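Local coordinates for protein catalase (Pseudomonas syringae, PDB 1M7S) that decomposes hydrogen peroxide into water and oxygen with the help of heme, protecting the cell from peroxide damage, at residues 63-68 and 284-289; 74-79 and 315-320. All coordinates share one frame; numbering follows the deposited sequence.

How the interactions relate
Both contacts reach the antiparallel sheet built around the catalase beta-barrel. Interaction 1 is where strand 55-64 leaves strand 284-295; the chain then runs through 74-79, where interaction 2 packs it on strand 317-319, before returning as strand 82-90. The centres lie about 12 Å apart and the two contacts touch: Ala64 CB packs 3.5 Å from Lys78 O and equally close to Val76 O. Phe77 joins them by its side chain, touching Ile317 in interaction 2 and Ile68 and Ile287 in interaction 1. Neither contact is at the heme pocket or the annotated sites, although the predicted active-site His52 comes shortly before strand 55-64 in sequence.

Interaction 1: 63-68 and 284-289; sequences TASADI and EKKIGQ
Ile287 O is gripped from the 63-68 side by Ser65 N at 2.9 Å, a fairly straight bond whose donor sits above the carbonyl plane. A water bound to Ala66 N appears to donate to the same oxygen, and Ala64 CA adds a CH...O contact. Further along, Thr63 and Gln289 form an antiparallel hydrogen-bonded pair: Thr63 N to Gln289 O is 2.8 Å at 171°, and Gln289 N returns to Thr63 O at 3.1 Å. Next to this pair, Ala64 and Gly288 form a non-hydrogen-bonded pair, their CA atoms 4.0 Å apart. Ile287 and Gly288 both face Leu255 on strand 252-260, a classic beta bulge.

The strand ends at Ala64, and after the Ser65 bond the contact passes mostly to side chains. Ile68 and Ile287 cross at about a right angle, their CG2 methyls 4.0 Å apart, with Phe77 packed against both. Lys285, extended beyond CG, slides past Ile68 and lays CE 3.9 Å from Ala66 CB. Its NZ reaches Asp67 N through a shared water, while Asp67 OD2 bonds Ser69 OG. The strand end is thus held by main-chain bonds and buried isoleucines, and the lysine adds alkyl packing and a water bridge rather than a direct salt bridge.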
loop_
_atom_site.group_PDB
_atom_site.type_symbol
_atom_site.label_atom_id
_atom_site.label_comp_id
_atom_site.label_asym_id
_atom_site.label_seq_id
_atom_site.Cartn_x
_atom_site.Cartn_y
_atom_site.Cartn_z
ATOM N N THR A 63 16.326 20.892 28.311
ATOM C CA THR A 63 17.255 22.049 28.409
ATOM C C THR A 63 18.635 21.536 28.801
ATOM O O THR A 63 18.757 20.933 29.848
ATOM C CB THR A 63 16.658 23.065 29.395
ATOM O OG1 THR A 63 15.461 23.613 28.795
ATOM C CG2 THR A 63 17.633 24.229 29.614
ATOM N N ALA A 64 19.649 21.767 27.978
ATOM C CA ALA A 64 20.990 21.347 28.396
ATOM C C ALA A 64 21.585 22.242 29.482
ATOM O O ALA A 64 21.287 23.443 29.578
ATOM C CB ALA A 64 21.909 21.295 27.209
ATOM N N SER A 65 22.520 21.672 30.245
ATOM C CA SER A 65 23.086 22.434 31.351
ATOM C C SER A 65 24.575 22.268 31.592
ATOM O O SER A 65 24.989 22.643 32.706
ATOM C CB SER A 65 22.370 22.048 32.652
ATOM O OG SER A 65 22.508 20.666 32.943
ATOM N N ALA A 66 25.333 21.666 30.693
ATOM C CA ALA A 66 26.751 21.493 30.996
ATOM C C ALA A 66 27.583 21.828 29.770
ATOM O O ALA A 66 27.045 21.944 28.673
ATOM C CB ALA A 66 27.008 20.040 31.424
ATOM N N ASP A 67 28.890 21.923 30.002
ATOM C CA ASP A 67 29.810 22.156 28.896
ATOM C C ASP A 67 30.330 20.793 28.440
ATOM O O ASP A 67 31.192 20.208 29.135
ATOM C CB ASP A 67 31.020 23.010 29.300
ATOM C CG ASP A 67 31.981 23.214 28.147
ATOM O OD1 ASP A 67 33.053 23.844 28.379
ATOM O OD2 ASP A 67 31.736 22.794 26.994
ATOM N N ILE A 68 29.809 20.269 27.347
ATOM C CA ILE A 68 30.331 19.003 26.826
ATOM C C ILE A 68 30.781 19.210 25.387
ATOM O O ILE A 68 30.885 18.296 24.557
ATOM C CB ILE A 68 29.463 17.752 27.005
ATOM C CG1 ILE A 68 28.084 17.936 26.373
ATOM C CG2 ILE A 68 29.342 17.333 28.477
ATOM C CD1 ILE A 68 27.343 16.611 26.240
ATOM N N GLU A 284 28.989 8.984 36.217
ATOM C CA GLU A 284 27.983 9.684 35.402
ATOM C C GLU A 284 28.056 11.207 35.583
ATOM O O GLU A 284 28.323 11.676 36.681
ATOM C CB GLU A 284 26.571 9.238 35.800
ATOM C CG GLU A 284 26.382 7.725 35.604
ATOM C CD GLU A 284 24.910 7.428 35.878
ATOM O OE1 GLU A 284 24.655 6.958 36.999
ATOM O OE2 GLU A 284 24.045 7.713 35.020
ATOM N N LYS A 285 27.812 11.997 34.565
ATOM C CA LYS A 285 27.814 13.447 34.588
ATOM C C LYS A 285 26.469 13.973 34.070
ATOM O O LYS A 285 26.022 13.566 33.008
ATOM C CB LYS A 285 28.943 13.988 33.692
ATOM C CG LYS A 285 28.848 15.467 33.336
ATOM C CD LYS A 285 30.032 16.016 32.573
ATOM C CE LYS A 285 29.872 17.552 32.475
ATOM N NZ LYS A 285 31.159 18.202 32.084
ATOM N N LYS A 286 25.812 14.834 34.853
ATOM C CA LYS A 286 24.518 15.364 34.379
ATOM C C LYS A 286 24.701 16.372 33.267
ATOM O O LYS A 286 25.603 17.256 33.331
ATOM C CB LYS A 286 23.788 16.021 35.561
ATOM C CG LYS A 286 22.435 16.590 35.142
ATOM C CD LYS A 286 21.532 16.797 36.347
ATOM C CE LYS A 286 22.067 17.826 37.316
ATOM N NZ LYS A 286 23.005 18.805 36.717
ATOM N N ILE A 287 23.928 16.289 32.180
ATOM C CA ILE A 287 24.069 17.205 31.071
ATOM C C ILE A 287 22.805 17.968 30.698
ATOM O O ILE A 287 22.872 18.800 29.764
ATOM C CB ILE A 287 24.584 16.508 29.790
ATOM C CG1 ILE A 287 23.642 15.389 29.284
ATOM C CG2 ILE A 287 25.981 15.939 30.019
ATOM C CD1 ILE A 287 24.079 14.962 27.866
ATOM N N GLY A 288 21.711 17.742 31.418
ATOM C CA GLY A 288 20.482 18.476 31.068
ATOM C C GLY A 288 19.285 17.876 31.839
ATOM O O GLY A 288 19.420 16.911 32.581
ATOM N N GLN A 289 18.125 18.407 31.466
ATOM C CA GLN A 289 16.876 18.024 32.143
ATOM C C GLN A 289 15.728 18.139 31.159
ATOM O O GLN A 289 15.624 19.082 30.372
ATOM C CB GLN A 289 16.600 18.788 33.442
ATOM C CG GLN A 289 15.276 18.405 34.113
ATOM C CD GLN A 289 15.098 19.171 35.433
ATOM O OE1 GLN A 289 14.309 20.123 35.411
ATOM N NE2 GLN A 289 15.709 18.803 36.541
HETATM O O HOH W 1 24.384 19.905 34.879
HETATM O O HOH W 2 24.946 19.868 28.459
HETATM O O HOH W 3 30.016 20.982 32.636
#

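Interaction 2: 74-79 and 315-320; sequences ATVFKS and PGIEPS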
loop_
_atom_site.group_PDB
_atom_site.type_symbol
_atom_site.label_atom_id
_atom_site.label_comp_id
_atom_site.label_asym_id
_atom_site.label_seq_id
_atom_site.Cartn_x
_atom_site.Cartn_y
_atom_site.Cartn_z
ATOM N N ALA A 74 27.320 18.775 18.810
ATOM C CA ALA A 74 25.884 18.994 18.569
ATOM C C ALA A 74 25.263 20.107 19.394
ATOM O O ALA A 74 25.385 20.133 20.614
ATOM C CB ALA A 74 25.098 17.698 18.750
ATOM N N THR A 75 24.496 20.977 18.720
ATOM C CA THR A 75 23.810 22.090 19.389
ATOM C C THR A 75 22.871 21.734 20.507
ATOM O O THR A 75 22.717 22.470 21.506
ATOM C CB THR A 75 23.034 22.941 18.320
ATOM O OG1 THR A 75 23.980 23.282 17.308
ATOM C CG2 THR A 75 22.493 24.238 18.909
ATOM N N VAL A 76 22.193 20.562 20.466
ATOM C CA VAL A 76 21.292 20.133 21.526
ATOM C C VAL A 76 21.949 20.046 22.890
ATOM O O VAL A 76 21.287 20.180 23.926
ATOM C CB VAL A 76 20.626 18.763 21.126
ATOM C CG1 VAL A 76 21.678 17.656 21.073
ATOM C CG2 VAL A 76 19.506 18.408 22.071
ATOM N N PHE A 77 23.273 19.865 22.995
ATOM C CA PHE A 77 23.987 19.786 24.230
ATOM C C PHE A 77 24.611 21.129 24.682
ATOM O O PHE A 77 25.192 21.139 25.761
ATOM C CB PHE A 77 25.131 18.778 24.091
ATOM C CG PHE A 77 24.718 17.383 23.676
ATOM C CD1 PHE A 77 25.288 16.796 22.559
ATOM C CD2 PHE A 77 23.762 16.695 24.403
ATOM C CE1 PHE A 77 24.930 15.498 22.199
ATOM C CE2 PHE A 77 23.393 15.417 24.040
ATOM C CZ PHE A 77 23.980 14.811 22.931
ATOM N N LYS A 78 24.434 22.185 23.905
ATOM C CA LYS A 78 25.012 23.496 24.331
ATOM C C LYS A 78 24.303 24.030 25.544
ATOM O O LYS A 78 23.066 24.158 25.569
ATOM C CB LYS A 78 24.866 24.409 23.125
ATOM C CG LYS A 78 24.981 25.903 23.349
ATOM C CD LYS A 78 24.827 26.578 21.980
ATOM C CE LYS A 78 23.968 27.819 22.117
ATOM N NZ LYS A 78 22.732 27.587 22.926
ATOM N N SER A 79 24.999 24.367 26.619
ATOM C CA SER A 79 24.441 24.849 27.853
ATOM C C SER A 79 23.425 25.972 27.673
ATOM O O SER A 79 23.683 26.899 26.923
ATOM C CB SER A 79 25.575 25.337 28.784
ATOM O OG SER A 79 25.048 25.399 30.074
ATOM N N PRO A 315 24.977 16.078 13.206
ATOM C CA PRO A 315 26.440 16.165 13.233
ATOM C C PRO A 315 26.866 16.252 14.681
ATOM O O PRO A 315 26.309 17.034 15.458
ATOM C CB PRO A 315 26.788 17.411 12.393
ATOM C CG PRO A 315 25.606 17.423 11.416
ATOM C CD PRO A 315 24.406 17.103 12.316
ATOM N N GLY A 316 27.791 15.414 15.120
ATOM C CA GLY A 316 28.217 15.372 16.511
ATOM C C GLY A 316 27.742 14.100 17.220
ATOM O O GLY A 316 28.120 13.843 18.353
ATOM N N ILE A 317 26.845 13.351 16.571
ATOM C CA ILE A 317 26.294 12.155 17.233
ATOM C C ILE A 317 26.259 11.069 16.178
ATOM O O ILE A 317 25.735 11.296 15.080
ATOM C CB ILE A 317 24.862 12.350 17.769
ATOM C CG1 ILE A 317 24.712 13.572 18.652
ATOM C CG2 ILE A 317 24.480 11.057 18.500
ATOM C CD1 ILE A 317 23.399 13.918 19.306
ATOM N N GLU A 318 26.864 9.931 16.463
ATOM C CA GLU A 318 26.883 8.850 15.458
ATOM C C GLU A 318 26.661 7.539 16.244
ATOM O O GLU A 318 26.900 7.435 17.443
ATOM C CB GLU A 318 28.255 8.789 14.774
ATOM C CG GLU A 318 28.738 9.935 13.920
ATOM C CD GLU A 318 30.063 9.834 13.211
ATOM O OE1 GLU A 318 30.751 8.776 13.198
ATOM O OE2 GLU A 318 30.513 10.849 12.601
ATOM N N PRO A 319 26.318 6.497 15.521
ATOM C CA PRO A 319 26.251 5.140 16.048
ATOM C C PRO A 319 27.650 4.579 16.347
ATOM O O PRO A 319 28.638 4.913 15.677
ATOM C CB PRO A 319 25.596 4.286 14.959
ATOM C CG PRO A 319 25.881 5.074 13.725
ATOM C CD PRO A 319 26.120 6.546 14.054
ATOM N N SER A 320 27.734 3.808 17.431
ATOM C CA SER A 320 28.987 3.111 17.748
ATOM C C SER A 320 28.933 1.788 16.973
ATOM O O SER A 320 27.933 1.526 16.278
ATOM C CB SER A 320 29.048 2.837 19.251
ATOM O OG SER A 320 28.040 1.832 19.497
#
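Ile317 drives its CD1 against the Phe77 ring, joining strand 317-319, which pairs with strand 196-199 at the catalase beta-barrel, to the short 3-10 turn 75-77 in the connection between strands 55-64 and 82-90. This is the tight part. CD1 comes to 3.6 Å from Phe77 CE1 and 3.8 Å from CZ, meeting the ring obliquely. CG1 of Ile317 is anti to its carbonyl carbon (chi1 -52°), which turns it toward the 74-79 side, where it meets both Phe77 CE1 and Ala74 CB, 4.1 Å from the latter. Leu198, on the paired strand 196-199, also touches the Ile317 side chain.

Toward Pro315 the contact is looser. Ala74 CB approaches the main chain instead of a side chain, lying 3.6 Å from Pro315 O. The proline ring of this partly exposed residue stays farther from 74-79 and packs on Val11 of a second subunit. At Gly316 the two backbones come close, CA to Ala74 N 4.2 Å, and the hydroxyl of Ser72 links them by bonding both Ala74 N and Gly316 O.

The turn is braced from within by Phe77 N to Ala74 O and Lys78 N to Thr75 O. Val76 touches Ile317 only loosely and leans also on Phe112 and Thr114 of strand 107-114; its CG1 lies 3.8 Å above the Phe77 ring plane, over the ring centre.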